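Local atomic coordinates of Blr3880 protein (Bradyrhizobium japonicum, PDB entry 2OOD), a protein that probably catalyses the zinc-dependent hydrolytic deamination of guanine to xanthine and ammonia, a step of purine degradation. Residues 99-111 with 165-177. Numbering follows the deposited sequence.
Sequences LQKSIYPEEIKYK and TGIDRNAPAEFID. With GUN (guanine), chain C.
Tyr104 and Phe175 meet at the heart of this contact, a worked example of how an aromatic side chain from a helix is seated in a loop. The two side chains cross at about a right angle, with their ring planes 41° apart, and CD2 of Tyr104 lies 3.6 Å from CE2 of Phe175. One face of the tyrosine takes the methyl of Ala171, whose CB stands 4.2 Å from the ring centroid in a CH-pi contact, while CD of Pro172 packs against CD1 of Tyr104 at 3.6 Å. With CG anti to its carbonyl carbon (chi1 -63°), Tyr104 reaches across to the loop, where a water bridges its OH to the carbonyl O of Asn170, 2.7 Å from the water on each side. Replacing Tyr104 by an alanine would probably uncover the Ala171 methyl, take away the aromatic neighbour of Pro172 and Phe175, and lose the water bridge to Asn170.

Phe175 takes a different staggered position, CG anti to the backbone N (chi1 -175°), which carries the ring to the helix. There CE1 lies 3.8 Å from CB of Glu107, whose carboxylate plane is nearly perpendicular to the ring. OE2 of Glu107 forms a salt bridge with Arg206 and accepts a hydrogen bond from Gln84, and the Glu107 side chain comes within about 5 Å of that of the zinc ligand His81. In the 3-10 segment 108-111, NZ of Lys111 donates to the carbonyl O of Glu174 at 3.2 Å, approaching in the carbonyl plane.

Leu99, whose carbonyl O accepts from Tyr104 N in a pi-type turn, lines the guanine pocket. The arrangement joins helix 95-107 to the loop following strand 160-166, beside the active site of a TIM-barrel amidohydrolase.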
loop_
_atom_site.group_PDB
_atom_site.type_symbol
_atom_site.label_atom_id
_atom_site.label_comp_id
_atom_site.label_asym_id
_atom_site.label_seq_id
_atom_site.Cartn_x
_atom_site.Cartn_y
_atom_site.Cartn_z
ATOM N N LEU A 99 -4.708 -14.965 -14.662
ATOM C CA LEU A 99 -3.643 -15.867 -15.106
ATOM C C LEU A 99 -3.745 -16.021 -16.615
ATOM O O LEU A 99 -2.758 -15.899 -17.337
ATOM C CB LEU A 99 -3.773 -17.256 -14.459
ATOM C CG LEU A 99 -3.412 -17.475 -12.985
ATOM C CD1 LEU A 99 -3.813 -18.884 -12.567
ATOM C CD2 LEU A 99 -1.924 -17.266 -12.770
ATOM N N GLN A 100 -4.956 -16.288 -17.085
ATOM C CA GLN A 100 -5.213 -16.480 -18.510
ATOM C C GLN A 100 -4.936 -15.209 -19.318
ATOM O O GLN A 100 -4.236 -15.238 -20.328
ATOM C CB GLN A 100 -6.674 -16.911 -18.712
ATOM C CG GLN A 100 -6.874 -18.274 -19.378
ATOM C CD GLN A 100 -6.246 -19.431 -18.610
ATOM O OE1 GLN A 100 -6.467 -19.601 -17.408
ATOM N NE2 GLN A 100 -5.468 -20.244 -19.315
ATOM N N LYS A 101 -5.475 -14.087 -18.855
ATOM C CA LYS A 101 -5.313 -12.824 -19.561
ATOM C C LYS A 101 -3.946 -12.140 -19.528
ATOM O O LYS A 101 -3.460 -11.689 -20.570
ATOM C CB LYS A 101 -6.364 -11.812 -19.082
ATOM C CG LYS A 101 -6.191 -10.437 -19.732
ATOM C CD LYS A 101 -7.174 -9.387 -19.198
ATOM C CE LYS A 101 -6.933 -8.020 -19.872
ATOM N NZ LYS A 101 -7.893 -6.953 -19.421
ATOM N N SER A 102 -3.315 -12.068 -18.358
ATOM C CA SER A 102 -2.048 -11.347 -18.252
ATOM C C SER A 102 -0.750 -12.086 -17.922
ATOM O O SER A 102 0.338 -11.606 -18.244
ATOM C CB SER A 102 -2.224 -10.228 -17.231
ATOM O OG SER A 102 -3.478 -9.598 -17.402
ATOM N N ILE A 103 -0.848 -13.243 -17.289
ATOM C CA ILE A 103 0.352 -13.951 -16.886
ATOM C C ILE A 103 0.952 -14.945 -17.882
ATOM O O ILE A 103 2.122 -14.845 -18.226
ATOM C CB ILE A 103 0.111 -14.626 -15.499
ATOM C CG1 ILE A 103 0.415 -13.621 -14.381
ATOM C CG2 ILE A 103 1.001 -15.843 -15.324
ATOM C CD1 ILE A 103 -0.048 -12.200 -14.651
ATOM N N TYR A 104 0.159 -15.892 -18.360
ATOM C CA TYR A 104 0.671 -16.888 -19.289
ATOM C C TYR A 104 1.264 -16.290 -20.567
ATOM O O TYR A 104 2.331 -16.713 -21.015
ATOM C CB TYR A 104 -0.426 -17.912 -19.605
ATOM C CG TYR A 104 -0.873 -18.701 -18.383
ATOM C CD1 TYR A 104 -2.222 -18.925 -18.124
ATOM C CD2 TYR A 104 0.058 -19.233 -17.491
ATOM C CE1 TYR A 104 -2.635 -19.661 -17.009
ATOM C CE2 TYR A 104 -0.341 -19.971 -16.368
ATOM C CZ TYR A 104 -1.690 -20.183 -16.131
ATOM O OH TYR A 104 -2.094 -20.922 -15.021
ATOM N N PRO A 105 0.592 -15.303 -21.177
ATOM C CA PRO A 105 1.198 -14.756 -22.394
ATOM C C PRO A 105 2.594 -14.161 -22.189
ATOM O O PRO A 105 3.359 -14.042 -23.144
ATOM C CB PRO A 105 0.167 -13.727 -22.878
ATOM C CG PRO A 105 -0.661 -13.429 -21.667
ATOM C CD PRO A 105 -0.759 -14.761 -20.969
ATOM N N GLU A 106 2.934 -13.808 -20.950
ATOM C CA GLU A 106 4.248 -13.232 -20.638
ATOM C C GLU A 106 5.252 -14.296 -20.221
ATOM O O GLU A 106 6.403 -14.269 -20.641
ATOM C CB GLU A 106 4.114 -12.196 -19.516
ATOM C CG GLU A 106 5.422 -11.693 -18.909
ATOM C CD GLU A 106 6.229 -10.805 -19.844
ATOM O OE1 GLU A 106 5.637 -10.217 -20.780
ATOM O OE2 GLU A 106 7.459 -10.682 -19.628
ATOM N N GLU A 107 4.811 -15.234 -19.391
ATOM C CA GLU A 107 5.679 -16.303 -18.915
ATOM C C GLU A 107 6.161 -17.209 -20.037
ATOM O O GLU A 107 7.215 -17.843 -19.936
ATOM C CB GLU A 107 4.957 -17.135 -17.855
ATOM C CG GLU A 107 4.754 -16.387 -16.557
ATOM C CD GLU A 107 4.384 -17.291 -15.411
ATOM O OE1 GLU A 107 4.860 -18.444 -15.379
ATOM O OE2 GLU A 107 3.632 -16.844 -14.528
ATOM N N ILE A 108 5.392 -17.264 -21.117
ATOM C CA ILE A 108 5.751 -18.107 -22.243
ATOM C C ILE A 108 6.990 -17.570 -22.977
ATOM O O ILE A 108 7.687 -18.323 -23.658
ATOM C CB ILE A 108 4.546 -18.240 -23.212
ATOM C CG1 ILE A 108 4.806 -19.363 -24.214
ATOM C CG2 ILE A 108 4.300 -16.921 -23.925
ATOM C CD1 ILE A 108 3.590 -19.733 -25.047
ATOM N N LYS A 109 7.271 -16.275 -22.816
ATOM C CA LYS A 109 8.430 -15.646 -23.458
ATOM C C LYS A 109 9.749 -16.168 -22.891
ATOM O O LYS A 109 10.786 -16.109 -23.553
ATOM C CB LYS A 109 8.410 -14.127 -23.265
ATOM C CG LYS A 109 7.176 -13.415 -23.759
ATOM C CD LYS A 109 7.313 -11.925 -23.480
ATOM C CE LYS A 109 6.109 -11.135 -23.952
ATOM N NZ LYS A 109 6.275 -9.683 -23.669
ATOM N N TYR A 110 9.711 -16.663 -21.660
ATOM C CA TYR A 110 10.912 -17.173 -21.024
ATOM C C TYR A 110 11.411 -18.483 -21.618
ATOM O O TYR A 110 12.372 -19.072 -21.116
ATOM C CB TYR A 110 10.695 -17.303 -19.512
ATOM C CG TYR A 110 10.686 -15.958 -18.819
ATOM C CD1 TYR A 110 9.676 -15.034 -19.059
ATOM C CD2 TYR A 110 11.719 -15.582 -17.974
ATOM C CE1 TYR A 110 9.698 -13.771 -18.478
ATOM C CE2 TYR A 110 11.752 -14.322 -17.390
ATOM C CZ TYR A 110 10.742 -13.423 -17.645
ATOM O OH TYR A 110 10.781 -12.166 -17.073
ATOM N N LYS A 111 10.747 -18.934 -22.683
ATOM C CA LYS A 111 11.139 -20.151 -23.396
ATOM C C LYS A 111 12.447 -19.778 -24.087
ATOM O O LYS A 111 13.371 -20.589 -24.199
ATOM C CB LYS A 111 10.109 -20.500 -24.473
ATOM C CG LYS A 111 9.235 -21.697 -24.193
ATOM C CD LYS A 111 8.396 -22.018 -25.428
ATOM C CE LYS A 111 7.488 -23.225 -25.188
ATOM N NZ LYS A 111 6.480 -23.428 -26.299
ATOM N N THR A 165 8.573 -25.086 -12.638
ATOM C CA THR A 165 7.176 -24.972 -12.232
ATOM C C THR A 165 6.237 -25.713 -13.182
ATOM O O THR A 165 5.818 -25.162 -14.197
ATOM C CB THR A 165 6.761 -23.493 -12.166
ATOM O OG1 THR A 165 7.599 -22.811 -11.224
ATOM C CG2 THR A 165 5.311 -23.362 -11.745
ATOM N N GLY A 166 5.904 -26.957 -12.845
ATOM C CA GLY A 166 5.029 -27.755 -13.693
ATOM C C GLY A 166 3.573 -27.318 -13.715
ATOM O O GLY A 166 2.999 -26.995 -12.677
ATOM N N ILE A 167 2.977 -27.301 -14.902
ATOM C CA ILE A 167 1.582 -26.914 -15.069
ATOM C C ILE A 167 1.002 -27.908 -16.073
ATOM O O ILE A 167 1.490 -28.049 -17.198
ATOM C CB ILE A 167 1.451 -25.451 -15.577
ATOM C CG1 ILE A 167 -0.019 -25.090 -15.789
ATOM C CG2 ILE A 167 2.235 -25.260 -16.850
ATOM C CD1 ILE A 167 -0.764 -24.830 -14.511
ATOM N N ASP A 168 -0.055 -28.589 -15.644
ATOM C CA ASP A 168 -0.702 -29.655 -16.414
ATOM C C ASP A 168 -2.026 -29.324 -17.120
ATOM O O ASP A 168 -2.166 -29.547 -18.322
ATOM C CB ASP A 168 -0.921 -30.837 -15.462
ATOM C CG ASP A 168 -0.710 -32.155 -16.131
ATOM O OD1 ASP A 168 -0.634 -33.189 -15.424
ATOM O OD2 ASP A 168 -0.622 -32.145 -17.372
ATOM N N ARG A 169 -2.994 -28.820 -16.355
ATOM C CA ARG A 169 -4.322 -28.474 -16.863
ATOM C C ARG A 169 -4.582 -26.975 -16.761
ATOM O O ARG A 169 -3.768 -26.218 -16.227
ATOM C CB ARG A 169 -5.409 -29.158 -16.029
ATOM C CG ARG A 169 -5.129 -30.572 -15.578
ATOM C CD ARG A 169 -6.083 -30.938 -14.444
ATOM N NE ARG A 169 -6.285 -32.384 -14.332
ATOM C CZ ARG A 169 -7.014 -32.992 -13.387
ATOM N NH1 ARG A 169 -7.634 -32.288 -12.436
ATOM N NH2 ARG A 169 -7.129 -34.317 -13.398
ATOM N N ASN A 170 -5.743 -26.570 -17.262
ATOM C CA ASN A 170 -6.193 -25.188 -17.201
ATOM C C ASN A 170 -5.211 -24.086 -17.607
ATOM O O ASN A 170 -5.166 -23.027 -16.974
ATOM C CB ASN A 170 -6.730 -24.902 -15.793
ATOM C CG ASN A 170 -7.979 -25.714 -15.466
ATOM O OD1 ASN A 170 -8.938 -25.719 -16.240
ATOM N ND2 ASN A 170 -7.977 -26.394 -14.318
ATOM N N ALA A 171 -4.441 -24.324 -18.664
ATOM C CA ALA A 171 -3.491 -23.329 -19.163
ATOM C C ALA A 171 -3.281 -23.573 -20.653
ATOM O O ALA A 171 -3.517 -24.674 -21.139
ATOM C CB ALA A 171 -2.170 -23.439 -18.423
ATOM N N PRO A 172 -2.832 -22.549 -21.401
ATOM C CA PRO A 172 -2.611 -22.722 -22.843
ATOM C C PRO A 172 -1.834 -24.003 -23.165
ATOM O O PRO A 172 -1.000 -24.458 -22.373
ATOM C CB PRO A 172 -1.845 -21.460 -23.225
ATOM C CG PRO A 172 -2.413 -20.438 -22.288
ATOM C CD PRO A 172 -2.447 -21.193 -20.971
ATOM N N ALA A 173 -2.113 -24.584 -24.327
ATOM C CA ALA A 173 -1.447 -25.817 -24.731
ATOM C C ALA A 173 0.049 -25.611 -24.965
ATOM O O ALA A 173 0.861 -26.491 -24.645
ATOM C CB ALA A 173 -2.103 -26.375 -25.990
ATOM N N GLU A 174 0.416 -24.456 -25.520
ATOM C CA GLU A 174 1.825 -24.171 -25.784
ATOM C C GLU A 174 2.602 -23.880 -24.504
ATOM O O GLU A 174 3.839 -23.873 -24.509
ATOM C CB GLU A 174 1.983 -22.987 -26.753
ATOM C CG GLU A 174 1.362 -21.686 -26.278
ATOM C CD GLU A 174 -0.114 -21.559 -26.675
ATOM O OE1 GLU A 174 -0.820 -22.610 -26.737
ATOM O OE2 GLU A 174 -0.555 -20.401 -26.913
ATOM N N PHE A 175 1.880 -23.647 -23.408
ATOM C CA PHE A 175 2.519 -23.361 -22.130
ATOM C C PHE A 175 2.604 -24.562 -21.194
ATOM O O PHE A 175 3.554 -24.681 -20.432
ATOM C CB PHE A 175 1.796 -22.225 -21.400
ATOM C CG PHE A 175 2.480 -21.797 -20.128
ATOM C CD1 PHE A 175 3.690 -21.105 -20.172
ATOM C CD2 PHE A 175 1.937 -22.114 -18.883
ATOM C CE1 PHE A 175 4.355 -20.734 -18.986
ATOM C CE2 PHE A 175 2.598 -21.746 -17.689
ATOM C CZ PHE A 175 3.805 -21.057 -17.747
ATOM N N ILE A 176 1.612 -25.441 -21.221
ATOM C CA ILE A 176 1.655 -26.596 -20.330
ATOM C C ILE A 176 2.636 -27.634 -20.863
ATOM O O ILE A 176 3.021 -27.595 -22.029
ATOM C CB ILE A 176 0.243 -27.247 -20.151
ATOM C CG1 ILE A 176 -0.303 -27.751 -21.487
ATOM C CG2 ILE A 176 -0.724 -26.242 -19.554
ATOM C CD1 ILE A 176 -0.184 -29.255 -21.646
ATOM N N ASP A 177 3.068 -28.545 -20.003
ATOM C CA ASP A 177 3.988 -29.576 -20.442
ATOM C C ASP A 177 3.758 -30.876 -19.697
ATOM O O ASP A 177 3.476 -30.899 -18.502
ATOM C CB ASP A 177 5.447 -29.118 -20.283
ATOM C CG ASP A 177 6.446 -30.038 -21.019
ATOM O OD1 ASP A 177 6.009 -30.873 -21.855
ATOM O OD2 ASP A 177 7.672 -29.913 -20.768
HETATM N N9 GUN C . -1.015 -20.255 -8.777
HETATM C C8 GUN C . -2.080 -20.415 -9.600
HETATM N N7 GUN C . -2.754 -19.306 -9.701
HETATM C C5 GUN C . -2.163 -18.348 -8.954
HETATM C C6 GUN C . -2.440 -16.969 -8.680
HETATM O O6 GUN C . -3.406 -16.388 -9.187
HETATM N N1 GUN C . -1.570 -16.288 -7.830
HETATM C C2 GUN C . -0.478 -16.927 -7.263
HETATM N N2 GUN C . 0.379 -16.224 -6.430
HETATM N N3 GUN C . -0.218 -18.199 -7.509
HETATM C C4 GUN C . -1.027 -18.942 -8.333
HETATM O O HOH W 1 -4.748 -21.335 -14.889
#